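Coenzyme A transferase (Yersinia pestis, PDB 3QLI) probably transfers coenzyme A between acyl-CoA thioesters and carboxylic acids such as acetate. Local coordinates at residues Y183-Q188 against E304-H309. Numbering follows the deposited sequence.
Sequences YMPRVQ and EYLNDH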
loop_
_atom_site.group_PDB
_atom_site.type_symbol
_atom_site.label_atom_id
_atom_site.label_comp_id
_atom_site.label_asym_id
_atom_site.label_seq_id
_atom_site.Cartn_x
_atom_site.Cartn_y
_atom_site.Cartn_z
ATOM N N TYR A 183 37.537 4.594 6.768
ATOM C CA TYR A 183 37.017 3.962 5.550
ATOM C C TYR A 183 35.561 4.337 5.258
ATOM O O TYR A 183 35.053 4.057 4.173
ATOM C CB TYR A 183 37.157 2.442 5.607
ATOM C CG TYR A 183 38.585 1.965 5.521
ATOM C CD1 TYR A 183 39.154 1.634 4.299
ATOM C CD2 TYR A 183 39.369 1.852 6.662
ATOM C CE1 TYR A 183 40.465 1.197 4.212
ATOM C CE2 TYR A 183 40.686 1.420 6.585
ATOM C CZ TYR A 183 41.225 1.091 5.360
ATOM O OH TYR A 183 42.533 0.663 5.280
ATOM N N MET A 184 34.888 4.966 6.217
ATOM C CA MET A 184 33.505 5.403 5.993
ATOM C C MET A 184 33.515 6.736 5.246
ATOM O O MET A 184 34.070 7.711 5.730
ATOM C CB MET A 184 32.752 5.559 7.325
ATOM C CG MET A 184 31.287 5.968 7.140
ATOM S SD MET A 184 30.284 4.754 6.267
ATOM C CE MET A 184 29.929 3.581 7.573
ATOM N N PRO A 185 32.913 6.782 4.052
ATOM C CA PRO A 185 32.926 8.048 3.306
ATOM C C PRO A 185 32.154 9.173 4.004
ATOM O O PRO A 185 31.165 8.923 4.703
ATOM C CB PRO A 185 32.244 7.681 1.982
ATOM C CG PRO A 185 31.394 6.463 2.321
ATOM C CD PRO A 185 32.249 5.702 3.304
ATOM N N ARG A 186 32.625 10.402 3.806
ATOM C CA ARG A 186 31.934 11.592 4.274
ATOM C C ARG A 186 30.889 11.962 3.237
ATOM O O ARG A 186 31.201 12.558 2.201
ATOM C CB ARG A 186 32.929 12.740 4.468
ATOM C CG ARG A 186 32.318 13.997 5.057
ATOM C CD ARG A 186 33.372 15.077 5.287
ATOM N NE ARG A 186 34.156 14.874 6.503
ATOM C CZ ARG A 186 35.218 14.077 6.606
ATOM N NH1 ARG A 186 35.633 13.371 5.558
ATOM N NH2 ARG A 186 35.869 13.982 7.766
ATOM N N VAL A 187 29.646 11.594 3.512
ATOM C CA VAL A 187 28.566 11.759 2.547
ATOM C C VAL A 187 27.691 12.951 2.894
ATOM O O VAL A 187 27.351 13.143 4.055
ATOM C CB VAL A 187 27.716 10.478 2.489
ATOM C CG1 VAL A 187 26.452 10.704 1.669
ATOM C CG2 VAL A 187 28.558 9.331 1.913
ATOM N N GLN A 188 27.343 13.760 1.894
ATOM C CA GLN A 188 26.436 14.883 2.111
ATOM C C GLN A 188 24.996 14.396 2.052
ATOM O O GLN A 188 24.654 13.513 1.254
ATOM C CB GLN A 188 26.651 15.973 1.049
ATOM C CG GLN A 188 28.042 16.613 1.115
ATOM C CD GLN A 188 28.350 17.511 -0.079
ATOM O OE1 GLN A 188 27.460 17.867 -0.855
ATOM N NE2 GLN A 188 29.626 17.871 -0.230
ATOM N N GLU A 304 34.476 4.459 -1.730
ATOM C CA GLU A 304 35.463 5.532 -1.838
ATOM C C GLU A 304 34.936 6.674 -2.696
ATOM O O GLU A 304 35.151 7.855 -2.395
ATOM C CB GLU A 304 36.780 5.005 -2.416
ATOM C CG GLU A 304 37.521 4.053 -1.486
ATOM C CD GLU A 304 38.646 3.286 -2.181
ATOM O OE1 GLU A 304 39.454 2.649 -1.466
ATOM O OE2 GLU A 304 38.719 3.310 -3.435
ATOM N N TYR A 305 34.238 6.310 -3.762
ATOM C CA TYR A 305 33.691 7.289 -4.692
ATOM C C TYR A 305 32.658 8.232 -4.053
ATOM O O TYR A 305 32.518 9.378 -4.474
ATOM C CB TYR A 305 33.091 6.587 -5.920
ATOM C CG TYR A 305 32.626 7.564 -6.978
ATOM C CD1 TYR A 305 33.544 8.202 -7.814
ATOM C CD2 TYR A 305 31.277 7.857 -7.139
ATOM C CE1 TYR A 305 33.126 9.105 -8.782
ATOM C CE2 TYR A 305 30.852 8.759 -8.100
ATOM C CZ TYR A 305 31.783 9.378 -8.920
ATOM O OH TYR A 305 31.363 10.276 -9.881
ATOM N N LEU A 306 31.946 7.765 -3.032
ATOM C CA LEU A 306 30.909 8.589 -2.403
ATOM C C LEU A 306 31.500 9.708 -1.583
ATOM O O LEU A 306 30.826 10.685 -1.290
ATOM C CB LEU A 306 30.013 7.746 -1.488
ATOM C CG LEU A 306 29.457 6.468 -2.114
ATOM C CD1 LEU A 306 28.592 5.738 -1.082
ATOM C CD2 LEU A 306 28.665 6.792 -3.374
ATOM N N ASN A 307 32.762 9.564 -1.202
ATOM C CA ASN A 307 33.378 10.517 -0.292
ATOM C C ASN A 307 33.369 11.945 -0.838
ATOM O O ASN A 307 33.974 12.222 -1.863
ATOM C CB ASN A 307 34.803 10.067 0.045
ATOM C CG ASN A 307 35.402 10.850 1.193
ATOM O OD1 ASN A 307 34.938 10.758 2.337
ATOM N ND2 ASN A 307 36.445 11.628 0.897
ATOM N N ASP A 308 32.662 12.843 -0.157
ATOM C CA ASP A 308 32.680 14.265 -0.501
ATOM C C ASP A 308 32.184 14.555 -1.904
ATOM O O ASP A 308 32.624 15.519 -2.528
ATOM C CB ASP A 308 34.099 14.828 -0.381
ATOM C CG ASP A 308 34.526 15.027 1.053
ATOM O OD1 ASP A 308 33.708 15.518 1.852
ATOM O OD2 ASP A 308 35.682 14.690 1.382
ATOM N N HIS A 309 31.287 13.715 -2.408
ATOM C CA HIS A 309 30.734 13.909 -3.739
ATOM C C HIS A 309 29.617 14.928 -3.669
ATOM O O HIS A 309 28.634 14.702 -2.958
ATOM C CB HIS A 309 30.162 12.593 -4.256
ATOM C CG HIS A 309 30.015 12.555 -5.741
ATOM N ND1 HIS A 309 29.324 13.518 -6.442
ATOM C CD2 HIS A 309 30.475 11.674 -6.660
ATOM C CE1 HIS A 309 29.370 13.235 -7.734
ATOM N NE2 HIS A 309 30.063 12.120 -7.893
HETATM O O HOH W 1 28.092 13.096 -0.747
HETATM O O HOH W 2 31.634 16.874 1.837
#
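N307 turns its carboxamide toward the backbone of R186, and OD1 accepts the R186 N-H in a nearly straight bond (2.8 Å, 175° at the hydrogen). CG lies anti to N307's own backbone N (chi1 -168°), and the short side chain ends in just the acceptor that the amide after P185 needs. One residue on, D308 N donates to R186 O at 2.8 Å, so both backbone polar groups of R186 are taken up. Next to these bonds the apolar side chains meet: L306 CB rests against P185 CB at 4.1 Å and V187 CG2 at 4.0 Å, with L306 and V187 side by side, as suits two buried aliphatic residues. Proline suits its place, since its amide has no hydrogen to satisfy and its ring offers CB to N307.

R186 and D308, more exposed and so able to keep their charges in reach of solvent, run alongside each other, carboxylate and guanidinium planes 18° apart. The aliphatic part of R186 does the touching, CD lying 3.5 Å from D308 OD1, whereas R186 NH1 and D308 OD2, at 4.4 Å, are beyond a salt bridge. One water links Q188 N to H309 O.

The L306-H309 type II beta turn, at the C-terminal side of helix 300-306, thus docks on the loop after strand 175-180, joining the N- and C-terminal family regions of this CoA transferase.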